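CADD-like protein of unknown function (Nostoc punctiforme, PDB 3B5O) is of unknown function but has an all-helical chain related to CADD and the haem-oxygenase-like clan, and may be an oxidoreductase. Local coordinates at residues M45-I50 against V118-L123; I41-Q46 against Q223-E228; V20-T25 against D216-W221; L139-A144 against R212-A217. All coordinates share one frame; numbering follows the deposited sequence. Where two conformers were deposited one is given.

Interaction 1 of 4, residues M45-I50 against V118-L123; sequences MQQYSI and VATSKL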
loop_
_atom_site.group_PDB
_atom_site.type_symbol
_atom_site.label_atom_id
_atom_site.label_comp_id
_atom_site.label_asym_id
_atom_site.label_seq_id
_atom_site.Cartn_x
_atom_site.Cartn_y
_atom_site.Cartn_z
HETATM N N MSE A 45 0.704 -13.168 -2.593
HETATM C CA MSE A 45 1.868 -12.500 -2.046
HETATM C C MSE A 45 2.863 -12.068 -3.119
HETATM O O MSE A 45 3.462 -11.002 -3.005
HETATM C CB MSE A 45 2.566 -13.379 -1.000
HETATM C CG MSE A 45 1.818 -13.448 0.354
HETATM SE SE MSE A 45 1.354 -11.693 1.074
HETATM C CE MSE A 45 3.129 -11.038 1.006
ATOM N N GLN A 46 2.998 -12.858 -4.166
ATOM C CA GLN A 46 3.836 -12.461 -5.289
ATOM C C GLN A 46 3.303 -11.188 -5.929
ATOM O O GLN A 46 4.050 -10.248 -6.204
ATOM C CB GLN A 46 3.867 -13.541 -6.347
ATOM C CG GLN A 46 4.622 -14.799 -5.957
ATOM C CD GLN A 46 4.469 -15.893 -6.989
ATOM O OE1 GLN A 46 3.419 -16.045 -7.612
ATOM N NE2 GLN A 46 5.545 -16.657 -7.196
ATOM N N GLN A 47 2.009 -11.164 -6.204
ATOM C CA GLN A 47 1.397 -9.955 -6.773
ATOM C C GLN A 47 1.439 -8.776 -5.825
ATOM O O GLN A 47 1.745 -7.644 -6.239
ATOM C CB GLN A 47 -0.037 -10.235 -7.215
ATOM C CG GLN A 47 -0.080 -11.160 -8.396
ATOM C CD GLN A 47 0.569 -10.550 -9.648
ATOM O OE1 GLN A 47 0.316 -9.400 -9.994
ATOM N NE2 GLN A 47 1.426 -11.337 -10.326
ATOM N N TYR A 48 1.131 -9.023 -4.559
ATOM C CA TYR A 48 1.167 -7.956 -3.577
ATOM C C TYR A 48 2.529 -7.269 -3.576
ATOM O O TYR A 48 2.612 -6.047 -3.509
ATOM C CB TYR A 48 0.835 -8.450 -2.169
ATOM C CG TYR A 48 1.168 -7.409 -1.167
ATOM C CD1 TYR A 48 0.332 -6.315 -0.970
ATOM C CD2 TYR A 48 2.399 -7.423 -0.520
ATOM C CE1 TYR A 48 0.715 -5.299 -0.090
ATOM C CE2 TYR A 48 2.753 -6.446 0.359
ATOM C CZ TYR A 48 1.933 -5.385 0.554
ATOM O OH TYR A 48 2.339 -4.400 1.437
ATOM N N SER A 49 3.593 -8.054 -3.647
ATOM C CA SER A 49 4.930 -7.510 -3.524
ATOM C C SER A 49 5.259 -6.417 -4.542
ATOM O O SER A 49 6.128 -5.583 -4.300
ATOM C CB SER A 49 5.960 -8.629 -3.590
ATOM O OG SER A 49 6.140 -9.128 -4.894
ATOM N N ILE A 50 4.586 -6.438 -5.676
ATOM C CA ILE A 50 4.821 -5.452 -6.713
ATOM C C ILE A 50 4.427 -4.070 -6.215
ATOM O O ILE A 50 5.026 -3.065 -6.595
ATOM C CB ILE A 50 4.048 -5.825 -7.991
ATOM C CG1 ILE A 50 4.594 -7.124 -8.576
ATOM C CG2 ILE A 50 4.084 -4.698 -9.055
ATOM C CD1 ILE A 50 3.764 -7.749 -9.675
ATOM N N VAL A 118 -3.246 -9.336 -14.718
ATOM C CA VAL A 118 -4.247 -8.416 -15.241
ATOM C C VAL A 118 -4.665 -7.424 -14.150
ATOM O O VAL A 118 -4.724 -6.218 -14.395
ATOM C CB VAL A 118 -5.479 -9.166 -15.797
ATOM C CG1 VAL A 118 -6.598 -8.230 -16.166
ATOM C CG2 VAL A 118 -5.099 -10.020 -17.042
ATOM N N ALA A 119 -5.017 -7.945 -12.972
ATOM C CA ALA A 119 -5.489 -7.069 -11.883
ATOM C C ALA A 119 -4.417 -6.081 -11.417
ATOM O O ALA A 119 -4.699 -4.906 -11.189
ATOM C CB ALA A 119 -5.968 -7.891 -10.689
ATOM N N THR A 120 -3.192 -6.553 -11.240
ATOM C CA THR A 120 -2.126 -5.682 -10.768
ATOM C C THR A 120 -1.744 -4.640 -11.809
ATOM O O THR A 120 -1.516 -3.467 -11.474
ATOM C CB THR A 120 -0.951 -6.488 -10.291
ATOM O OG1 THR A 120 -1.436 -7.434 -9.317
ATOM C CG2 THR A 120 0.143 -5.598 -9.672
ATOM N N SER A 121 -1.727 -5.035 -13.072
ATOM C CA SER A 121 -1.448 -4.063 -14.119
ATOM C C SER A 121 -2.548 -2.988 -14.160
ATOM O O SER A 121 -2.269 -1.798 -14.339
ATOM C CB SER A 121 -1.291 -4.761 -15.470
ATOM O OG SER A 121 -1.097 -3.800 -16.488
ATOM N N LYS A 122 -3.800 -3.407 -14.007
ATOM C CA LYS A 122 -4.909 -2.469 -13.968
ATOM C C LYS A 122 -4.783 -1.515 -12.786
ATOM O O LYS A 122 -5.002 -0.311 -12.932
ATOM C CB LYS A 122 -6.225 -3.271 -13.930
ATOM C CG LYS A 122 -7.501 -2.482 -13.769
ATOM C CD LYS A 122 -8.738 -3.476 -13.865
ATOM C CE LYS A 122 -10.064 -2.920 -13.490
ATOM N NZ LYS A 122 -10.141 -2.636 -12.065
ATOM N N LEU A 123 -4.392 -2.044 -11.629
ATOM C CA LEU A 123 -4.136 -1.185 -10.466
ATOM C C LEU A 123 -3.078 -0.137 -10.799
ATOM O O LEU A 123 -3.268 1.046 -10.560
ATOM C CB LEU A 123 -3.626 -2.020 -9.296
ATOM C CG LEU A 123 -3.104 -1.213 -8.090
ATOM C CD1 LEU A 123 -4.235 -0.500 -7.346
ATOM C CD2 LEU A 123 -2.263 -2.115 -7.166
#
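The flat group here is the side-chain amide of Gln47, which meets Thr120 at its oxygen, in the carbonyl plane. Thr120 OG1 donates to Gln47 OE1 over 2.7 Å. The hydroxyl uses a lone pair, with a C=O...donor angle of 138°. The contact is a buried, mainly polar link between two helices of the all-helical fold, 38-68 and the first turns of 118-131. The same oxygen takes a second bond from Ser117 N, and the other end of the amide, NE2, donates to Met115 O. Both ends are therefore engaged and the rotation of the amide is fixed. The Gln47 chain bends at chi2 (-64°), which turns its amide to the start of helix 118-131. The rotamer of Thr120, with the hydroxyl beside its own backbone N (chi1 -54°), turns OG1 to Gln47 and CG2 to Ile50. The hydroxyl is used twice: it gives its proton to Gln47 and accepts from Trp221 NE1 of helix 204-230. The buried hydroxyl is thus satisfied both as donor and as acceptor. Beside the bond there is a small apolar touch, where Thr120 CG2 lies 4.1 Å from Ile50 CG2.

Interaction 2 of 4, residues I41-Q46 against Q223-E228; sequences IAYVMQ and QELAQE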
loop_
_atom_site.group_PDB
_atom_site.type_symbol
_atom_site.label_atom_id
_atom_site.label_comp_id
_atom_site.label_asym_id
_atom_site.label_seq_id
_atom_site.Cartn_x
_atom_site.Cartn_y
_atom_site.Cartn_z
ATOM N N ILE A 41 -2.368 -18.610 -2.182
ATOM C CA ILE A 41 -1.999 -17.499 -1.300
ATOM C C ILE A 41 -0.564 -17.023 -1.610
ATOM O O ILE A 41 -0.266 -15.836 -1.532
ATOM C CB ILE A 41 -2.228 -17.831 0.191
ATOM C CG1 ILE A 41 -3.700 -18.206 0.407
ATOM C CG2 ILE A 41 -1.833 -16.673 1.106
ATOM C CD1 ILE A 41 -4.730 -17.190 -0.126
ATOM N N ALA A 42 0.311 -17.937 -2.021
ATOM C CA ALA A 42 1.635 -17.529 -2.489
ATOM C C ALA A 42 1.516 -16.610 -3.707
ATOM O O ALA A 42 2.261 -15.628 -3.814
ATOM C CB ALA A 42 2.493 -18.767 -2.813
ATOM N N TYR A 43 0.591 -16.920 -4.613
ATOM C CA TYR A 43 0.312 -16.070 -5.775
ATOM C C TYR A 43 -0.112 -14.685 -5.336
ATOM O O TYR A 43 0.357 -13.679 -5.891
ATOM C CB TYR A 43 -0.768 -16.692 -6.660
ATOM C CG TYR A 43 -1.319 -15.786 -7.715
ATOM C CD1 TYR A 43 -0.684 -15.646 -8.941
ATOM C CD2 TYR A 43 -2.439 -15.005 -7.474
ATOM C CE1 TYR A 43 -1.177 -14.780 -9.914
ATOM C CE2 TYR A 43 -2.939 -14.157 -8.438
ATOM C CZ TYR A 43 -2.310 -14.039 -9.658
ATOM O OH TYR A 43 -2.771 -13.187 -10.644
ATOM N N VAL A 44 -1.008 -14.606 -4.359
ATOM C CA VAL A 44 -1.411 -13.310 -3.847
ATOM C C VAL A 44 -0.184 -12.518 -3.340
ATOM O O VAL A 44 -0.055 -11.327 -3.613
ATOM C CB VAL A 44 -2.471 -13.448 -2.712
ATOM C CG1 VAL A 44 -2.682 -12.108 -1.980
ATOM C CG2 VAL A 44 -3.779 -14.025 -3.271
HETATM N N MSE A 45 0.704 -13.168 -2.593
HETATM C CA MSE A 45 1.868 -12.500 -2.046
HETATM C C MSE A 45 2.863 -12.068 -3.119
HETATM O O MSE A 45 3.462 -11.002 -3.005
HETATM C CB MSE A 45 2.566 -13.379 -1.000
HETATM C CG MSE A 45 1.818 -13.448 0.354
HETATM SE SE MSE A 45 1.354 -11.693 1.074
HETATM C CE MSE A 45 3.129 -11.038 1.006
ATOM N N GLN A 46 2.998 -12.858 -4.166
ATOM C CA GLN A 46 3.836 -12.461 -5.289
ATOM C C GLN A 46 3.303 -11.188 -5.929
ATOM O O GLN A 46 4.050 -10.248 -6.204
ATOM C CB GLN A 46 3.867 -13.541 -6.347
ATOM C CG GLN A 46 4.622 -14.799 -5.957
ATOM C CD GLN A 46 4.469 -15.893 -6.989
ATOM O OE1 GLN A 46 3.419 -16.045 -7.612
ATOM N NE2 GLN A 46 5.545 -16.657 -7.196
ATOM N N GLN A 223 -9.908 -7.299 -4.306
ATOM C CA GLN A 223 -11.039 -8.117 -4.726
ATOM C C GLN A 223 -10.693 -8.908 -5.985
ATOM O O GLN A 223 -10.965 -10.113 -6.089
ATOM C CB GLN A 223 -12.270 -7.242 -4.937
ATOM C CG GLN A 223 -12.745 -6.609 -3.641
ATOM C CD GLN A 223 -13.827 -5.580 -3.812
ATOM O OE1 GLN A 223 -13.895 -4.879 -4.826
ATOM N NE2 GLN A 223 -14.696 -5.470 -2.785
ATOM N N GLU A 224 -10.044 -8.246 -6.938
ATOM C CA GLU A 224 -9.734 -8.896 -8.199
ATOM C C GLU A 224 -8.635 -9.918 -8.032
ATOM O O GLU A 224 -8.649 -10.979 -8.694
ATOM C CB GLU A 224 -9.325 -7.852 -9.248
ATOM C CG GLU A 224 -10.461 -6.990 -9.683
ATOM C CD GLU A 224 -10.042 -5.769 -10.485
ATOM O OE1 GLU A 224 -8.840 -5.525 -10.590
ATOM O OE2 GLU A 224 -10.938 -5.093 -10.988
ATOM N N LEU A 225 -7.687 -9.620 -7.162
ATOM C CA LEU A 225 -6.587 -10.534 -6.891
ATOM C C LEU A 225 -7.047 -11.799 -6.144
ATOM O O LEU A 225 -6.482 -12.883 -6.319
ATOM C CB LEU A 225 -5.517 -9.782 -6.117
ATOM C CG LEU A 225 -4.242 -10.528 -5.807
ATOM C CD1 LEU A 225 -3.498 -10.862 -7.082
ATOM C CD2 LEU A 225 -3.359 -9.684 -4.921
ATOM N N ALA A 226 -8.055 -11.664 -5.290
ATOM C CA ALA A 226 -8.672 -12.842 -4.674
ATOM C C ALA A 226 -9.331 -13.756 -5.727
ATOM O O ALA A 226 -9.191 -14.983 -5.669
ATOM C CB ALA A 226 -9.692 -12.419 -3.607
ATOM N N GLN A 227 -10.029 -13.165 -6.691
ATOM C CA GLN A 227 -10.633 -13.926 -7.781
ATOM C C GLN A 227 -9.583 -14.566 -8.682
ATOM O O GLN A 227 -9.713 -15.735 -9.053
ATOM C CB GLN A 227 -11.602 -13.051 -8.575
ATOM C CG GLN A 227 -12.233 -13.738 -9.787
ATOM C CD GLN A 227 -12.951 -15.024 -9.437
ATOM O OE1 GLN A 227 -12.932 -15.988 -10.211
ATOM N NE2 GLN A 227 -13.575 -15.056 -8.262
ATOM N N GLU A 228 -8.536 -13.829 -9.041
ATOM C CA GLU A 228 -7.467 -14.426 -9.831
ATOM C C GLU A 228 -6.895 -15.644 -9.124
ATOM O O GLU A 228 -6.682 -16.691 -9.744
ATOM C CB GLU A 228 -6.344 -13.414 -10.101
ATOM C CG GLU A 228 -6.704 -12.376 -11.093
ATOM C CD GLU A 228 -5.585 -11.371 -11.354
ATOM O OE1 GLU A 228 -4.614 -11.301 -10.562
ATOM O OE2 GLU A 228 -5.734 -10.641 -12.346
#
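Tyr43 reaches across to Glu228 with its hydroxyl. Tyr43 OH donates to Glu228 OE1 over 2.6 Å, a short bond. Its ring is set by a first torsion that places CG anti to the backbone N (chi1 168°), and the ring then points at helix 204-230. Glu228 is extended beyond CG, and its chain runs at about a right angle to the tyrosine. Glu228 OE1 sits at the ring edge, in the ring plane. The hydroxyl in turn meets that oxygen from above the carboxylate, 57° out of its plane. The start of the glutamate chain also lies alongside, with Glu228 CB 3.9 Å from Tyr43 CE2. The segments belong to two long helices, 38-68 and 204-230, of a bundle consistent with the haem-oxygenase-like clan. They run in roughly opposite directions with local axes 9.7 Å apart. Between them sits Leu225, given here in one of two deposited conformers, so its contacts are less certain. With CG anti to the backbone N (chi1 -176°), its two methyls part. Leu225 CD1 comes to 3.6 Å from Tyr43 CE2, and Leu225 CD2 lies 3.9 Å from Val44 CG1. The carboxylate of Glu228 has further partners: Ser117 OG bonds to OE1 and Ala119 N to OE2. Ala119 is in the first turn of helix 118-131, and that helix start would probably stabilise a negative charge on Glu228.

Interaction 3 of 4, residues V20-T25 against D216-W221; sequences VAFSIT and DAMQVW
Gln219 and Met218, consecutive on helix 204-230, send their side chains to different parts of one turn: Gln219 to the backbone of Val20 and Ala21, Met218 to the ring of Phe22. Val20, Ala21 and Phe22 form a short 3-10 turn in the loop that joins helix 2-18 to helix 38-68, so the contact fastens this linker to the helical bundle. Just after it, Ser23 OG accepts from Thr25 N, an ST turn.

Gln219, extended beyond CG, reaches across to the start of the turn. Its amide oxygen faces the backbone: Ala21 N donates to Gln219 OE1 over 2.9 Å, nearly straight at 171°. The N-H approaches from above the amide plane, 42° out of it, and not on a lone pair. One water links the other end of the amide to the turn. It accepts from Gln219 NE2 at 3.0 Å and from Val20 N at 3.0 Å. Nearer the helix, Gln219 CB lies 3.8 Å from Ala21 CB.

Ala21 CB also lies over one face of the Phe22 ring, offset toward the rim. Met218, a selenomethionine, crosses Phe22 at about a right angle. Its CB meets the edge of the ring in plane, 3.7 Å from Phe22 CZ. The selenium makes an oblique Met-aromatic contact, 5.5 Å from the ring centroid. Thr148 of helix 135-163 also touches both Phe22 and Met218. The Met218 chain bends at chi3, and its methyl returns to the same rim, with Met218 CE 3.8 Å from Phe22 CZ.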
loop_
_atom_site.group_PDB
_atom_site.type_symbol
_atom_site.label_atom_id
_atom_site.label_comp_id
_atom_site.label_asym_id
_atom_site.label_seq_id
_atom_site.Cartn_x
_atom_site.Cartn_y
_atom_site.Cartn_z
ATOM N N VAL A 20 -13.843 -3.071 3.161
ATOM C CA VAL A 20 -13.553 -4.456 3.555
ATOM C C VAL A 20 -12.131 -4.876 3.203
ATOM O O VAL A 20 -11.572 -5.739 3.862
ATOM C CB VAL A 20 -14.543 -5.463 2.959
ATOM C CG1 VAL A 20 -15.964 -5.217 3.523
ATOM C CG2 VAL A 20 -14.554 -5.480 1.439
ATOM N N ALA A 21 -11.528 -4.293 2.174
ATOM C CA ALA A 21 -10.184 -4.729 1.820
ATOM C C ALA A 21 -9.179 -4.491 2.925
ATOM O O ALA A 21 -8.152 -5.146 2.961
ATOM C CB ALA A 21 -9.711 -4.021 0.542
ATOM N N PHE A 22 -9.444 -3.507 3.786
ATOM C CA PHE A 22 -8.524 -3.147 4.845
ATOM C C PHE A 22 -8.943 -3.710 6.191
ATOM O O PHE A 22 -8.299 -3.426 7.196
ATOM C CB PHE A 22 -8.303 -1.630 4.830
ATOM C CG PHE A 22 -7.742 -1.183 3.516
ATOM C CD1 PHE A 22 -6.463 -1.562 3.172
ATOM C CD2 PHE A 22 -8.527 -0.535 2.574
ATOM C CE1 PHE A 22 -5.923 -1.272 1.929
ATOM C CE2 PHE A 22 -7.971 -0.218 1.316
ATOM C CZ PHE A 22 -6.685 -0.601 1.022
ATOM N N SER A 23 -9.997 -4.524 6.181
ATOM C CA SER A 23 -10.440 -5.242 7.378
ATOM C C SER A 23 -9.689 -6.554 7.549
ATOM O O SER A 23 -9.602 -7.354 6.616
ATOM C CB SER A 23 -11.906 -5.567 7.247
ATOM O OG SER A 23 -12.339 -6.494 8.246
ATOM N N ILE A 24 -9.215 -6.805 8.761
ATOM C CA ILE A 24 -8.466 -8.022 9.033
ATOM C C ILE A 24 -9.337 -9.279 8.970
ATOM O O ILE A 24 -8.820 -10.385 8.803
ATOM C CB ILE A 24 -7.725 -7.906 10.394
ATOM C CG1 ILE A 24 -6.584 -8.921 10.509
ATOM C CG2 ILE A 24 -8.688 -8.025 11.574
ATOM C CD1 ILE A 24 -5.518 -8.831 9.422
ATOM N N THR A 25 -10.654 -9.110 9.083
ATOM C CA THR A 25 -11.590 -10.204 8.934
ATOM C C THR A 25 -12.334 -10.260 7.605
ATOM O O THR A 25 -12.673 -11.339 7.143
ATOM C CB THR A 25 -12.634 -10.218 10.073
ATOM O OG1 THR A 25 -13.322 -8.974 10.099
ATOM C CG2 THR A 25 -11.949 -10.476 11.431
ATOM N N ASP A 216 -10.260 3.317 -3.154
ATOM C CA ASP A 216 -11.170 2.568 -4.022
ATOM C C ASP A 216 -10.373 1.668 -4.961
ATOM O O ASP A 216 -10.719 0.503 -5.158
ATOM C CB ASP A 216 -12.078 3.503 -4.828
ATOM C CG ASP A 216 -13.224 4.094 -4.035
ATOM O OD1 ASP A 216 -13.550 3.583 -2.966
ATOM O OD2 ASP A 216 -13.811 5.086 -4.537
ATOM N N ALA A 217 -9.299 2.202 -5.540
ATOM C CA ALA A 217 -8.489 1.432 -6.489
ATOM C C ALA A 217 -7.821 0.249 -5.785
ATOM O O ALA A 217 -7.755 -0.882 -6.325
ATOM C CB ALA A 217 -7.444 2.326 -7.159
HETATM N N MSE A 218 -7.315 0.495 -4.599
HETATM C CA MSE A 218 -6.650 -0.569 -3.843
HETATM C C MSE A 218 -7.648 -1.648 -3.453
HETATM O O MSE A 218 -7.344 -2.849 -3.519
HETATM C CB MSE A 218 -6.000 0.004 -2.605
HETATM C CG MSE A 218 -4.812 0.915 -2.900
HETATM SE SE MSE A 218 -4.108 1.792 -1.355
HETATM C CE MSE A 218 -3.283 0.285 -0.522
ATOM N N GLN A 219 -8.843 -1.245 -3.037
ATOM C CA GLN A 219 -9.861 -2.235 -2.697
ATOM C C GLN A 219 -10.263 -3.113 -3.875
ATOM O O GLN A 219 -10.374 -4.338 -3.747
ATOM C CB GLN A 219 -11.068 -1.581 -2.028
ATOM C CG GLN A 219 -12.234 -2.560 -1.878
ATOM C CD GLN A 219 -13.120 -2.270 -0.720
ATOM O OE1 GLN A 219 -12.671 -2.234 0.413
ATOM N NE2 GLN A 219 -14.410 -2.094 -0.994
ATOM N N VAL A 220 -10.506 -2.479 -5.016
ATOM C CA VAL A 220 -10.815 -3.200 -6.238
ATOM C C VAL A 220 -9.729 -4.230 -6.558
ATOM O O VAL A 220 -10.026 -5.359 -6.899
ATOM C CB VAL A 220 -11.082 -2.214 -7.416
ATOM C CG1 VAL A 220 -10.941 -2.918 -8.758
ATOM C CG2 VAL A 220 -12.478 -1.575 -7.251
ATOM N N TRP A 221 -8.471 -3.843 -6.402
ATOM C CA TRP A 221 -7.343 -4.750 -6.633
ATOM C C TRP A 221 -7.376 -5.957 -5.725
ATOM O O TRP A 221 -7.240 -7.090 -6.191
ATOM C CB TRP A 221 -6.038 -3.990 -6.483
ATOM C CG TRP A 221 -4.782 -4.773 -6.575
ATOM C CD1 TRP A 221 -4.323 -5.481 -7.636
ATOM C CD2 TRP A 221 -3.761 -4.808 -5.578
ATOM N NE1 TRP A 221 -3.094 -6.008 -7.343
ATOM C CE2 TRP A 221 -2.706 -5.583 -6.098
ATOM C CE3 TRP A 221 -3.632 -4.243 -4.300
ATOM C CZ2 TRP A 221 -1.523 -5.787 -5.398
ATOM C CZ3 TRP A 221 -2.476 -4.451 -3.595
ATOM C CH2 TRP A 221 -1.425 -5.230 -4.148
HETATM O O HOH W 1 -16.126 -2.282 1.434
#

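Interaction 4 of 4, residues L139-A144 against R212-A217; sequences LGATYA and RAMIDA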
loop_
_atom_site.group_PDB
_atom_site.type_symbol
_atom_site.label_atom_id
_atom_site.label_comp_id
_atom_site.label_asym_id
_atom_site.label_seq_id
_atom_site.Cartn_x
_atom_site.Cartn_y
_atom_site.Cartn_z
ATOM N N LEU A 139 -1.675 14.578 -3.437
ATOM C CA LEU A 139 -1.294 14.391 -2.044
ATOM C C LEU A 139 -2.366 13.665 -1.243
ATOM O O LEU A 139 -2.046 12.994 -0.284
ATOM C CB LEU A 139 -0.886 15.726 -1.390
ATOM C CG LEU A 139 0.627 15.961 -1.389
ATOM C CD1 LEU A 139 1.344 14.959 -0.496
ATOM C CD2 LEU A 139 1.213 15.924 -2.786
ATOM N N GLY A 140 -3.638 13.797 -1.635
ATOM C CA GLY A 140 -4.674 12.976 -1.031
ATOM C C GLY A 140 -4.446 11.497 -1.294
ATOM O O GLY A 140 -4.588 10.665 -0.401
ATOM N N ALA A 141 -4.161 11.164 -2.544
ATOM C CA ALA A 141 -3.849 9.771 -2.883
ATOM C C ALA A 141 -2.602 9.288 -2.129
ATOM O O ALA A 141 -2.513 8.124 -1.699
ATOM C CB ALA A 141 -3.667 9.620 -4.383
ATOM N N THR A 142 -1.620 10.172 -1.991
ATOM C CA THR A 142 -0.405 9.836 -1.280
ATOM C C THR A 142 -0.697 9.626 0.209
ATOM O O THR A 142 -0.176 8.705 0.836
ATOM C CB THR A 142 0.656 10.941 -1.497
ATOM O OG1 THR A 142 0.868 11.131 -2.894
ATOM C CG2 THR A 142 1.998 10.588 -0.826
ATOM N N TYR A 143 -1.565 10.460 0.779
ATOM C CA TYR A 143 -1.954 10.279 2.165
ATOM C C TYR A 143 -2.717 8.957 2.346
ATOM O O TYR A 143 -2.609 8.325 3.379
ATOM C CB TYR A 143 -2.758 11.497 2.663
ATOM C CG TYR A 143 -3.063 11.413 4.133
ATOM C CD1 TYR A 143 -2.039 11.422 5.057
ATOM C CD2 TYR A 143 -4.350 11.248 4.598
ATOM C CE1 TYR A 143 -2.290 11.292 6.411
ATOM C CE2 TYR A 143 -4.604 11.105 5.948
ATOM C CZ TYR A 143 -3.577 11.120 6.841
ATOM O OH TYR A 143 -3.852 10.991 8.190
ATOM N N ALA A 144 -3.461 8.531 1.333
ATOM C CA ALA A 144 -4.118 7.228 1.378
ATOM C C ALA A 144 -3.121 6.070 1.521
ATOM O O ALA A 144 -3.420 5.087 2.191
ATOM C CB ALA A 144 -5.019 7.019 0.198
ATOM N N ARG A 212 -10.003 9.151 -1.686
ATOM C CA ARG A 212 -11.074 8.224 -2.011
ATOM C C ARG A 212 -10.706 7.379 -3.232
ATOM O O ARG A 212 -10.911 6.162 -3.257
ATOM C CB ARG A 212 -12.343 9.014 -2.324
ATOM C CG ARG A 212 -13.502 8.185 -2.815
ATOM C CD ARG A 212 -14.068 7.325 -1.727
ATOM N NE ARG A 212 -14.881 8.141 -0.836
ATOM C CZ ARG A 212 -15.790 7.664 0.006
ATOM N NH1 ARG A 212 -15.988 6.355 0.147
ATOM N NH2 ARG A 212 -16.497 8.520 0.719
ATOM N N ALA A 213 -10.177 8.032 -4.269
ATOM C CA ALA A 213 -9.870 7.326 -5.505
ATOM C C ALA A 213 -8.810 6.258 -5.254
ATOM O O ALA A 213 -8.872 5.154 -5.802
ATOM C CB ALA A 213 -9.404 8.283 -6.593
HETATM N N MSE A 214 -7.833 6.585 -4.426
HETATM C CA MSE A 214 -6.752 5.645 -4.148
HETATM C C MSE A 214 -7.244 4.435 -3.370
HETATM O O MSE A 214 -6.927 3.296 -3.709
HETATM C CB MSE A 214 -5.628 6.356 -3.407
HETATM C CG MSE A 214 -4.431 5.501 -3.127
HETATM SE SE MSE A 214 -3.545 4.903 -4.740
HETATM C CE MSE A 214 -1.843 4.473 -4.061
ATOM N N ILE A 215 -7.982 4.661 -2.290
ATOM C CA ILE A 215 -8.478 3.531 -1.491
ATOM C C ILE A 215 -9.462 2.687 -2.290
ATOM O O ILE A 215 -9.488 1.471 -2.156
ATOM C CB ILE A 215 -8.991 3.935 -0.075
ATOM C CG1 ILE A 215 -10.256 4.805 -0.146
ATOM C CG2 ILE A 215 -7.851 4.577 0.727
ATOM C CD1 ILE A 215 -10.851 5.106 1.238
ATOM N N ASP A 216 -10.260 3.317 -3.154
ATOM C CA ASP A 216 -11.170 2.568 -4.022
ATOM C C ASP A 216 -10.373 1.668 -4.961
ATOM O O ASP A 216 -10.719 0.503 -5.158
ATOM C CB ASP A 216 -12.078 3.503 -4.828
ATOM C CG ASP A 216 -13.224 4.094 -4.035
ATOM O OD1 ASP A 216 -13.550 3.583 -2.966
ATOM O OD2 ASP A 216 -13.811 5.086 -4.537
ATOM N N ALA A 217 -9.299 2.202 -5.540
ATOM C CA ALA A 217 -8.489 1.432 -6.489
ATOM C C ALA A 217 -7.821 0.249 -5.785
ATOM O O ALA A 217 -7.755 -0.882 -6.325
ATOM C CB ALA A 217 -7.444 2.326 -7.159
#
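Met214, a selenomethionine, has CG anti to its backbone N (chi1 -177°), which sets CG against the methyl of Ala144 and the carbonyl of Ala141. The bend at chi2 (64°) then directs the selenium onward. Met214 CG rests 3.7 Å from Ala144 CB. The backbone oxygen Ala141 O lies 3.5 Å from Met214 CG. Met214 CB also touches Ala141 CB, at 3.9 Å. Ile215 meets the same methyl of Ala144 from the next position along its helix. Its CG2 branch, lying beside the backbone N, comes to 3.8 Å from Ala144 CB. The contact is wholly apolar apart from the carbonyl of Ala141. With only alanines on one side, the helices come close: their local axes approach to 8.0 Å and cross at -44°, both running in broadly the same direction. This is close helix-helix packing in the buried interior of the all-helical fold. Helices 135-163 and 204-230 are the two joined. Met214 also packs on Phe51 and Leu55 of helix 38-68 and on Val127 of helix 118-131, whereas Ile215 touches Leu15 of helix 2-18.

Overall arrangement
Helix 204-230 takes part in interactions 2, 3 and 4, which follow one another along it. The segments of interactions 3 and 4 overlap at Asp216 and Ala217, and their centres are 12 Å apart. Interactions 2 and 4 lie at a greater spacing, about 21 Å between centres, and do not touch. Interaction 1 lies beside interaction 2, with centres 8 Å apart, and their segments overlap at Met45 and Gln46 of helix 38-68. A salt bridge of 2.8 Å between Lys122 NZ and Glu224 OE2 also ties them. Interaction 1 reaches interaction 3 through Trp221, whose NE1 lies 2.9 Å from Thr120 OG1. Together the four contacts hold helices 38-68, 118-131 and 135-163 and the loop after helix 2-18 around helix 204-230.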